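Local coordinates for protein inositol-1,4,5-trisphosphate 5-phosphatase 1 (Schizosaccharomyces pombe, PDB 1I9Z) that removes the 5-phosphate from soluble and lipid inositol phosphates, including phosphatidylinositol 4,5-bisphosphate, through the catalytic domain described here, at residues 54-65 with 112-123; 103-111 with 129-137. One frame throughout, in Å; residues are numbered along the deposited sequence.

Interaction 1. Residues 54-65 with 112-123; sequences LADIYVVGFQEI and GTALMIFCKESC. With CA (calcium ion), chain B.
Tyr58 and Phe118, Val60 and Met116, and Phe62 and Ala114 form three hydrogen-bonded pairs between two antiparallel strands, 57-63 and 113-120, in the buried interior of a mixed sheet. The N-to-C directions of the two strands differ by 169°. Each pair exchanges two backbone bonds; the Val60 N to Met116 O bond, 2.9 Å, is nearly straight. Ile57, Val59, Leu115 and Ile117 point to one face of the sheet. There Ile57 CG2 meets Ile117 CG2 at 3.8 Å, and Val59 lies alongside Ile117. The face bearing Phe62, Ala114, Met116 and Phe118 packs partly against helix 78-94. On it the Met116 chain bends at chi3 (72°), which turns Met116 CE back to the edge of the Phe62 ring, 3.6 Å from Phe62 CE1. SD lies in the ring plane, a Met-aromatic contact made at the edge. Ile65 CD1 presses on Ala114 CB at 3.5 Å, a close fit for two methyl carbons.

Strand 57-63 also pairs in parallel with strand 20-33, so it is an inner strand of one of the two sheets of the DNase I-like fold. Its C-terminal end leads to the metal site. Glu64 OE2 lies 2.8 Å from the calcium ion, which also binds four waters. Asn33 donates a hydrogen bond to the same oxygen, and Leu68 N bonds to Glu64 OE1. Ile65 N bonds to Gly112 O, which ties the residue after Glu64 to the start of segment 112-123.

At the far end Lys120 and Asp56 make a salt bridge. The extended lysine chain brings Lys120 NZ to 2.7 Å from Asp56 OD1, nearly along the C-O axis. Water 1 links the same NZ to Leu54 O, while Asp56 OD2 takes a hydrogen bond from Lys26 N.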
loop_
_atom_site.group_PDB
_atom_site.type_symbol
_atom_site.label_atom_id
_atom_site.label_comp_id
_atom_site.label_asym_id
_atom_site.label_seq_id
_atom_site.Cartn_x
_atom_site.Cartn_y
_atom_site.Cartn_z
ATOM N N LEU A 54 -13.584 12.617 0.426
ATOM C CA LEU A 54 -13.258 11.330 1.043
ATOM C C LEU A 54 -12.900 10.381 -0.092
ATOM O O LEU A 54 -13.459 10.471 -1.215
ATOM C CB LEU A 54 -14.477 10.796 1.786
ATOM C CG LEU A 54 -15.047 11.726 2.865
ATOM C CD1 LEU A 54 -16.432 11.212 3.224
ATOM C CD2 LEU A 54 -14.134 11.753 4.097
ATOM N N ALA A 55 -12.006 9.433 0.185
ATOM C CA ALA A 55 -11.592 8.491 -0.842
ATOM C C ALA A 55 -12.649 7.425 -1.101
ATOM O O ALA A 55 -13.534 7.216 -0.274
ATOM C CB ALA A 55 -10.275 7.781 -0.409
ATOM N N ASP A 56 -12.490 6.710 -2.199
ATOM C CA ASP A 56 -13.387 5.587 -2.497
ATOM C C ASP A 56 -12.976 4.361 -1.674
ATOM O O ASP A 56 -13.814 3.572 -1.231
ATOM C CB ASP A 56 -13.292 5.272 -3.975
ATOM C CG ASP A 56 -13.820 6.452 -4.820
ATOM O OD1 ASP A 56 -14.942 6.883 -4.516
ATOM O OD2 ASP A 56 -13.138 6.929 -5.731
ATOM N N ILE A 57 -11.665 4.222 -1.470
ATOM C CA ILE A 57 -11.136 3.060 -0.769
ATOM C C ILE A 57 -10.127 3.553 0.251
ATOM O O ILE A 57 -9.274 4.357 -0.107
ATOM C CB ILE A 57 -10.416 2.110 -1.776
ATOM C CG1 ILE A 57 -11.400 1.726 -2.882
ATOM C CG2 ILE A 57 -9.903 0.836 -1.074
ATOM C CD1 ILE A 57 -10.803 0.843 -3.984
ATOM N N TYR A 58 -10.295 3.110 1.511
ATOM C CA TYR A 58 -9.330 3.373 2.560
ATOM C C TYR A 58 -8.592 2.065 2.894
ATOM O O TYR A 58 -9.235 1.024 3.235
ATOM C CB TYR A 58 -9.977 3.889 3.842
ATOM C CG TYR A 58 -10.368 5.307 3.754
ATOM C CD1 TYR A 58 -11.533 5.657 3.102
ATOM C CD2 TYR A 58 -9.540 6.327 4.281
ATOM C CE1 TYR A 58 -11.890 6.987 2.927
ATOM C CE2 TYR A 58 -9.915 7.707 4.131
ATOM C CZ TYR A 58 -11.087 7.998 3.428
ATOM O OH TYR A 58 -11.468 9.284 3.140
ATOM N N VAL A 59 -7.250 2.104 2.813
ATOM C CA VAL A 59 -6.451 0.911 3.105
ATOM C C VAL A 59 -5.635 1.301 4.326
ATOM O O VAL A 59 -4.796 2.191 4.284
ATOM C CB VAL A 59 -5.525 0.523 1.860
ATOM C CG1 VAL A 59 -4.574 -0.677 2.270
ATOM C CG2 VAL A 59 -6.428 0.155 0.640
ATOM N N VAL A 60 -5.899 0.641 5.455
ATOM C CA VAL A 60 -5.242 0.951 6.710
ATOM C C VAL A 60 -4.429 -0.218 7.252
ATOM O O VAL A 60 -4.960 -1.323 7.448
ATOM C CB VAL A 60 -6.307 1.339 7.784
ATOM C CG1 VAL A 60 -5.619 1.862 9.077
ATOM C CG2 VAL A 60 -7.307 2.407 7.190
ATOM N N GLY A 61 -3.146 0.039 7.505
ATOM C CA GLY A 61 -2.273 -0.956 8.050
ATOM C C GLY A 61 -1.730 -0.511 9.388
ATOM O O GLY A 61 -1.255 0.650 9.566
ATOM N N PHE A 62 -1.812 -1.420 10.358
ATOM C CA PHE A 62 -1.295 -1.181 11.698
ATOM C C PHE A 62 -0.169 -2.133 12.017
ATOM O O PHE A 62 -0.163 -3.307 11.506
ATOM C CB PHE A 62 -2.393 -1.436 12.796
ATOM C CG PHE A 62 -3.508 -0.452 12.751
ATOM C CD1 PHE A 62 -4.746 -0.821 12.277
ATOM C CD2 PHE A 62 -3.319 0.850 13.209
ATOM C CE1 PHE A 62 -5.837 0.135 12.268
ATOM C CE2 PHE A 62 -4.404 1.820 13.197
ATOM C CZ PHE A 62 -5.649 1.440 12.732
ATOM N N GLN A 63 0.820 -1.632 12.785
ATOM C CA GLN A 63 1.858 -2.493 13.344
ATOM C C GLN A 63 1.790 -2.361 14.875
ATOM O O GLN A 63 1.357 -1.322 15.418
ATOM C CB GLN A 63 3.249 -2.177 12.841
ATOM C CG GLN A 63 3.284 -2.200 11.251
ATOM C CD GLN A 63 2.788 -0.886 10.686
ATOM O OE1 GLN A 63 3.076 0.176 11.258
ATOM N NE2 GLN A 63 2.094 -0.934 9.545
ATOM N N GLU A 64 2.246 -3.398 15.562
ATOM C CA GLU A 64 2.222 -3.442 17.033
ATOM C C GLU A 64 0.855 -3.189 17.676
ATOM O O GLU A 64 0.739 -2.382 18.637
ATOM C CB GLU A 64 3.283 -2.518 17.676
ATOM C CG GLU A 64 4.678 -2.859 17.133
ATOM C CD GLU A 64 5.785 -2.287 17.965
ATOM O OE1 GLU A 64 5.615 -2.214 19.211
ATOM O OE2 GLU A 64 6.861 -2.012 17.421
ATOM N N ILE A 65 -0.171 -3.857 17.183
ATOM C CA ILE A 65 -1.511 -3.738 17.821
ATOM C C ILE A 65 -1.291 -4.159 19.290
ATOM O O ILE A 65 -1.934 -3.654 20.236
ATOM C CB ILE A 65 -2.551 -4.616 17.096
ATOM C CG1 ILE A 65 -2.962 -3.881 15.811
ATOM C CG2 ILE A 65 -3.838 -4.896 18.078
ATOM C CD1 ILE A 65 -3.889 -4.633 14.939
ATOM N N GLY A 112 0.967 -8.779 15.616
ATOM C CA GLY A 112 0.488 -7.423 15.816
ATOM C C GLY A 112 0.314 -6.544 14.565
ATOM O O GLY A 112 -0.028 -5.337 14.641
ATOM N N THR A 113 0.564 -7.136 13.423
ATOM C CA THR A 113 0.412 -6.438 12.153
ATOM C C THR A 113 -0.966 -6.720 11.588
ATOM O O THR A 113 -1.363 -7.898 11.571
ATOM C CB THR A 113 1.521 -6.935 11.169
ATOM O OG1 THR A 113 2.793 -6.682 11.773
ATOM C CG2 THR A 113 1.382 -6.236 9.811
ATOM N N ALA A 114 -1.707 -5.670 11.170
ATOM C CA ALA A 114 -3.024 -5.917 10.581
ATOM C C ALA A 114 -3.299 -4.997 9.390
ATOM O O ALA A 114 -2.788 -3.867 9.308
ATOM C CB ALA A 114 -4.142 -5.745 11.653
ATOM N N LEU A 115 -4.113 -5.480 8.480
ATOM C CA LEU A 115 -4.482 -4.719 7.285
ATOM C C LEU A 115 -6.002 -4.764 7.199
ATOM O O LEU A 115 -6.617 -5.825 7.347
ATOM C CB LEU A 115 -3.889 -5.392 5.992
ATOM C CG LEU A 115 -4.151 -4.609 4.699
ATOM C CD1 LEU A 115 -3.359 -3.216 4.754
ATOM C CD2 LEU A 115 -3.697 -5.500 3.462
ATOM N N MET A 116 -6.625 -3.612 7.018
ATOM C CA MET A 116 -8.065 -3.625 6.883
ATOM C C MET A 116 -8.412 -2.675 5.757
ATOM O O MET A 116 -7.810 -1.563 5.629
ATOM C CB MET A 116 -8.738 -3.202 8.210
ATOM C CG MET A 116 -8.240 -1.880 8.714
ATOM S SD MET A 116 -8.840 -1.544 10.480
ATOM C CE MET A 116 -7.959 -2.605 11.408
ATOM N N ILE A 117 -9.380 -3.087 4.932
ATOM C CA ILE A 117 -9.738 -2.284 3.769
ATOM C C ILE A 117 -11.243 -1.946 3.798
ATOM O O ILE A 117 -12.087 -2.843 4.016
ATOM C CB ILE A 117 -9.362 -3.070 2.472
ATOM C CG1 ILE A 117 -7.819 -3.246 2.390
ATOM C CG2 ILE A 117 -9.882 -2.238 1.209
ATOM C CD1 ILE A 117 -7.346 -3.875 1.054
ATOM N N PHE A 118 -11.543 -0.640 3.687
ATOM C CA PHE A 118 -12.918 -0.151 3.654
ATOM C C PHE A 118 -13.216 0.503 2.307
ATOM O O PHE A 118 -12.321 1.099 1.694
ATOM C CB PHE A 118 -13.136 0.887 4.737
ATOM C CG PHE A 118 -12.909 0.376 6.119
ATOM C CD1 PHE A 118 -11.627 0.369 6.678
ATOM C CD2 PHE A 118 -13.988 -0.074 6.880
ATOM C CE1 PHE A 118 -11.445 -0.086 7.983
ATOM C CE2 PHE A 118 -13.788 -0.524 8.190
ATOM C CZ PHE A 118 -12.526 -0.525 8.714
ATOM N N CYS A 119 -14.437 0.409 1.804
ATOM C CA CYS A 119 -14.749 1.121 0.548
ATOM C C CYS A 119 -16.146 1.693 0.685
ATOM O O CYS A 119 -16.918 1.299 1.605
ATOM C CB CYS A 119 -14.698 0.185 -0.666
ATOM S SG CYS A 119 -15.773 -1.270 -0.543
ATOM N N LYS A 120 -16.462 2.632 -0.201
ATOM C CA LYS A 120 -17.808 3.191 -0.203
ATOM C C LYS A 120 -18.747 2.027 -0.566
ATOM O O LYS A 120 -18.379 1.156 -1.364
ATOM C CB LYS A 120 -17.908 4.254 -1.271
ATOM C CG LYS A 120 -17.201 5.535 -0.936
ATOM C CD LYS A 120 -17.166 6.424 -2.217
ATOM C CE LYS A 120 -16.691 7.861 -1.942
ATOM N NZ LYS A 120 -16.640 8.593 -3.298
ATOM N N GLU A 121 -19.943 2.003 -0.002
ATOM C CA GLU A 121 -20.899 0.943 -0.401
ATOM C C GLU A 121 -21.118 0.923 -1.910
ATOM O O GLU A 121 -21.273 -0.136 -2.526
ATOM C CB GLU A 121 -22.257 1.144 0.302
ATOM C CG GLU A 121 -22.174 0.807 1.761
ATOM C CD GLU A 121 -23.547 0.519 2.434
ATOM O OE1 GLU A 121 -24.490 0.103 1.730
ATOM O OE2 GLU A 121 -23.652 0.687 3.682
ATOM N N SER A 122 -21.102 2.110 -2.523
ATOM C CA SER A 122 -21.303 2.212 -3.967
ATOM C C SER A 122 -20.207 1.542 -4.788
ATOM O O SER A 122 -20.404 1.251 -5.955
ATOM C CB SER A 122 -21.426 3.681 -4.366
ATOM O OG SER A 122 -20.279 4.422 -3.968
ATOM N N CYS A 123 -19.044 1.285 -4.195
ATOM C CA CYS A 123 -17.975 0.627 -4.941
ATOM C C CYS A 123 -18.149 -0.880 -4.922
ATOM O O CYS A 123 -17.592 -1.602 -5.748
ATOM C CB CYS A 123 -16.583 0.921 -4.301
ATOM S SG CYS A 123 -16.065 2.597 -4.484
HETATM CA CA CA B . 7.886 -0.390 19.507
HETATM O O HOH W 1 -15.761 11.266 -2.382
HETATM O O HOH W 2 9.181 -1.911 18.495
HETATM O O HOH W 3 8.404 -2.080 21.687
HETATM O O HOH W 4 9.401 1.001 20.310
HETATM O O HOH W 5 6.568 1.030 18.329
#

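Interaction 2. Residues 103-111 with 129-137; sequences VQLRSGQLV and NVEGTVKKT
Leu105 and Val130, and Leu110 and Val134, supply the apolar contacts between strands 103-110 and 129-136. These strands run nearly parallel, at 12°, but their axes stay 7.2 Å apart at closest approach. They are edge strands of the two different sheets, so side chains bridge the gap. Leu105 and Val130 reach toward each other tip to tip, with Leu105 CD2 3.9 Å from Val130 CG2. Leu110 crosses Val134 at an angle, Leu110 CD1 to Val134 CG2 at 4.1 Å. With CG opposite the backbone N (chi1 -178°), Leu110 also extends CD2 to the backbone of the other strand, 3.5 Å from Lys135 O. Val134 CG1 rests near Gln109 O.

The polar part is Arg106. Its chain bends at chi3 (-78°) and lays one guanidinium face over the Glu131-Gly132 peptide. Gly132 N sits 3.1 Å above the guanidinium plane, toward its rim. Arg106 NH2 comes 3.3 Å from Val130 O. Shortening Arg106 to an alanine is likely to uncover the Glu131-Gly132 peptide and leave a gap beside Val130.

Glu131 points away from this contact and forms a salt bridge with Arg194. Gln109 OE1 bonds to Arg81, and its NE2 to Val111 O within its own segment. Across the contact, apolar side chains and a guanidinium laid over a peptide join the two sheet edges, which implies side-chain fit without strand pairing.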
loop_
_atom_site.group_PDB
_atom_site.type_symbol
_atom_site.label_atom_id
_atom_site.label_comp_id
_atom_site.label_asym_id
_atom_site.label_seq_id
_atom_site.Cartn_x
_atom_site.Cartn_y
_atom_site.Cartn_z
ATOM N N VAL A 103 -18.081 0.322 4.155
ATOM C CA VAL A 103 -18.161 -0.995 4.706
ATOM C C VAL A 103 -16.730 -1.561 4.714
ATOM O O VAL A 103 -15.889 -1.164 3.880
ATOM C CB VAL A 103 -19.019 -1.939 3.856
ATOM C CG1 VAL A 103 -20.498 -1.477 3.894
ATOM C CG2 VAL A 103 -18.495 -1.993 2.453
ATOM N N GLN A 104 -16.482 -2.483 5.648
ATOM C CA GLN A 104 -15.167 -3.149 5.688
ATOM C C GLN A 104 -15.261 -4.323 4.732
ATOM O O GLN A 104 -16.097 -5.243 4.873
ATOM C CB GLN A 104 -14.850 -3.638 7.103
ATOM C CG GLN A 104 -13.641 -4.617 7.193
ATOM C CD GLN A 104 -13.391 -4.983 8.627
ATOM O OE1 GLN A 104 -13.470 -4.112 9.501
ATOM N NE2 GLN A 104 -13.119 -6.278 8.899
ATOM N N LEU A 105 -14.404 -4.305 3.747
ATOM C CA LEU A 105 -14.360 -5.370 2.778
ATOM C C LEU A 105 -13.756 -6.604 3.434
ATOM O O LEU A 105 -14.293 -7.754 3.351
ATOM C CB LEU A 105 -13.489 -4.923 1.601
ATOM C CG LEU A 105 -13.427 -5.760 0.358
ATOM C CD1 LEU A 105 -14.831 -5.715 -0.315
ATOM C CD2 LEU A 105 -12.320 -5.191 -0.606
ATOM N N ARG A 106 -12.597 -6.407 4.056
ATOM C CA ARG A 106 -11.878 -7.525 4.666
ATOM C C ARG A 106 -10.715 -7.016 5.527
ATOM O O ARG A 106 -10.252 -5.883 5.308
ATOM C CB ARG A 106 -11.246 -8.446 3.578
ATOM C CG ARG A 106 -10.813 -9.784 4.315
ATOM C CD ARG A 106 -9.638 -10.811 3.996
ATOM N NE ARG A 106 -10.052 -11.620 2.917
ATOM C CZ ARG A 106 -9.761 -12.852 2.470
ATOM N NH1 ARG A 106 -8.932 -13.842 2.923
ATOM N NH2 ARG A 106 -10.442 -13.074 1.363
ATOM N N SER A 107 -10.271 -7.828 6.478
ATOM C CA SER A 107 -9.118 -7.510 7.299
ATOM C C SER A 107 -8.331 -8.792 7.472
ATOM O O SER A 107 -8.843 -9.913 7.332
ATOM C CB SER A 107 -9.436 -6.899 8.690
ATOM O OG SER A 107 -9.933 -7.897 9.561
ATOM N N GLY A 108 -7.070 -8.624 7.806
ATOM C CA GLY A 108 -6.179 -9.757 8.004
ATOM C C GLY A 108 -5.231 -9.384 9.142
ATOM O O GLY A 108 -5.029 -8.169 9.419
ATOM N N GLN A 109 -4.583 -10.390 9.731
ATOM C CA GLN A 109 -3.676 -10.111 10.839
ATOM C C GLN A 109 -2.581 -11.128 10.967
ATOM O O GLN A 109 -2.828 -12.331 10.722
ATOM C CB GLN A 109 -4.528 -10.019 12.133
ATOM C CG GLN A 109 -3.700 -9.884 13.386
ATOM C CD GLN A 109 -4.576 -9.489 14.580
ATOM O OE1 GLN A 109 -5.757 -9.844 14.616
ATOM N NE2 GLN A 109 -3.993 -8.752 15.555
ATOM N N LEU A 110 -1.367 -10.654 11.288
ATOM C CA LEU A 110 -0.204 -11.550 11.562
ATOM C C LEU A 110 0.418 -10.985 12.828
ATOM O O LEU A 110 1.093 -9.935 12.832
ATOM C CB LEU A 110 0.826 -11.581 10.417
ATOM C CG LEU A 110 1.966 -12.557 10.765
ATOM C CD1 LEU A 110 1.452 -13.983 10.822
ATOM C CD2 LEU A 110 3.117 -12.356 9.706
ATOM N N VAL A 111 0.144 -11.673 13.947
ATOM C CA VAL A 111 0.549 -11.220 15.249
ATOM C C VAL A 111 0.071 -9.753 15.459
ATOM O O VAL A 111 -1.105 -9.520 15.478
ATOM C CB VAL A 111 2.025 -11.303 15.512
ATOM C CG1 VAL A 111 2.285 -10.964 17.004
ATOM C CG2 VAL A 111 2.529 -12.758 15.168
ATOM N N ASN A 129 -13.320 -11.056 -6.426
ATOM C CA ASN A 129 -12.137 -11.895 -6.205
ATOM C C ASN A 129 -11.206 -11.379 -5.083
ATOM O O ASN A 129 -9.942 -11.372 -5.215
ATOM C CB ASN A 129 -11.353 -12.017 -7.518
ATOM C CG ASN A 129 -12.268 -12.392 -8.700
ATOM O OD1 ASN A 129 -13.046 -13.329 -8.577
ATOM N ND2 ASN A 129 -12.185 -11.644 -9.828
ATOM N N VAL A 130 -11.816 -10.980 -3.967
ATOM C CA VAL A 130 -11.045 -10.525 -2.845
ATOM C C VAL A 130 -10.355 -11.733 -2.196
ATOM O O VAL A 130 -11.023 -12.734 -1.846
ATOM C CB VAL A 130 -11.939 -9.861 -1.783
ATOM C CG1 VAL A 130 -11.097 -9.411 -0.642
ATOM C CG2 VAL A 130 -12.760 -8.679 -2.371
ATOM N N GLU A 131 -9.022 -11.643 -2.012
ATOM C CA GLU A 131 -8.255 -12.704 -1.398
ATOM C C GLU A 131 -7.299 -12.137 -0.396
ATOM O O GLU A 131 -6.881 -10.967 -0.527
ATOM C CB GLU A 131 -7.474 -13.511 -2.447
ATOM C CG GLU A 131 -8.457 -14.120 -3.491
ATOM C CD GLU A 131 -7.771 -14.812 -4.681
ATOM O OE1 GLU A 131 -6.548 -14.840 -4.745
ATOM O OE2 GLU A 131 -8.480 -15.297 -5.575
ATOM N N GLY A 132 -6.964 -12.919 0.625
ATOM C CA GLY A 132 -6.003 -12.401 1.584
ATOM C C GLY A 132 -5.019 -13.460 1.995
ATOM O O GLY A 132 -5.312 -14.674 1.873
ATOM N N THR A 133 -3.850 -13.018 2.475
ATOM C CA THR A 133 -2.884 -13.979 2.991
ATOM C C THR A 133 -1.874 -13.273 3.912
ATOM O O THR A 133 -1.936 -12.039 4.111
ATOM C CB THR A 133 -2.166 -14.719 1.832
ATOM O OG1 THR A 133 -1.435 -15.838 2.360
ATOM C CG2 THR A 133 -1.214 -13.765 1.097
ATOM N N VAL A 134 -0.989 -14.033 4.536
ATOM C CA VAL A 134 -0.001 -13.404 5.416
ATOM C C VAL A 134 1.298 -14.165 5.207
ATOM O O VAL A 134 1.272 -15.296 4.683
ATOM C CB VAL A 134 -0.376 -13.575 6.937
ATOM C CG1 VAL A 134 -1.722 -12.900 7.195
ATOM C CG2 VAL A 134 -0.340 -15.097 7.362
ATOM N N LYS A 135 2.405 -13.571 5.637
ATOM C CA LYS A 135 3.678 -14.305 5.573
ATOM C C LYS A 135 4.588 -13.784 6.668
ATOM O O LYS A 135 4.898 -12.559 6.732
ATOM C CB LYS A 135 4.372 -14.121 4.211
ATOM C CG LYS A 135 5.770 -14.833 4.151
ATOM C CD LYS A 135 5.623 -16.336 4.138
ATOM C CE LYS A 135 7.026 -17.002 4.132
ATOM N NZ LYS A 135 6.949 -18.528 4.160
ATOM N N LYS A 136 5.027 -14.683 7.547
ATOM C CA LYS A 136 5.954 -14.274 8.583
ATOM C C LYS A 136 7.361 -14.206 7.985
ATOM O O LYS A 136 7.709 -14.885 6.975
ATOM C CB LYS A 136 5.919 -15.270 9.782
ATOM C CG LYS A 136 6.546 -16.607 9.492
ATOM C CD LYS A 136 6.196 -17.664 10.592
ATOM C CE LYS A 136 6.798 -17.307 11.977
ATOM N NZ LYS A 136 8.338 -17.280 12.024
ATOM N N THR A 137 8.198 -13.388 8.608
ATOM C CA THR A 137 9.578 -13.239 8.174
ATOM C C THR A 137 10.341 -14.328 8.925
ATOM O O THR A 137 9.921 -14.779 10.040
ATOM C CB THR A 137 10.178 -11.933 8.680
ATOM O OG1 THR A 137 10.267 -12.006 10.117
ATOM C CG2 THR A 137 9.308 -10.779 8.360
#

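Interaction 1 is buried, while interaction 2 lies at the surface. Strand 113-120 connects them: it pairs with 57-63 on one side and with 102-110 on the other, where Ile117 O probably accepts a hydrogen bond from Leu105 N at 2.8 Å. Interaction 1 thus works within a single sheet, and interaction 2 joins the edge of that sheet to the edge of the second one. Their chemistry follows from this. Regular backbone bonds dominate the first, with a salt bridge at one end and the metal ligand Glu64 at the other. Apolar side chains and a guanidinium laid on a peptide carry the second, which buries less than half as much area.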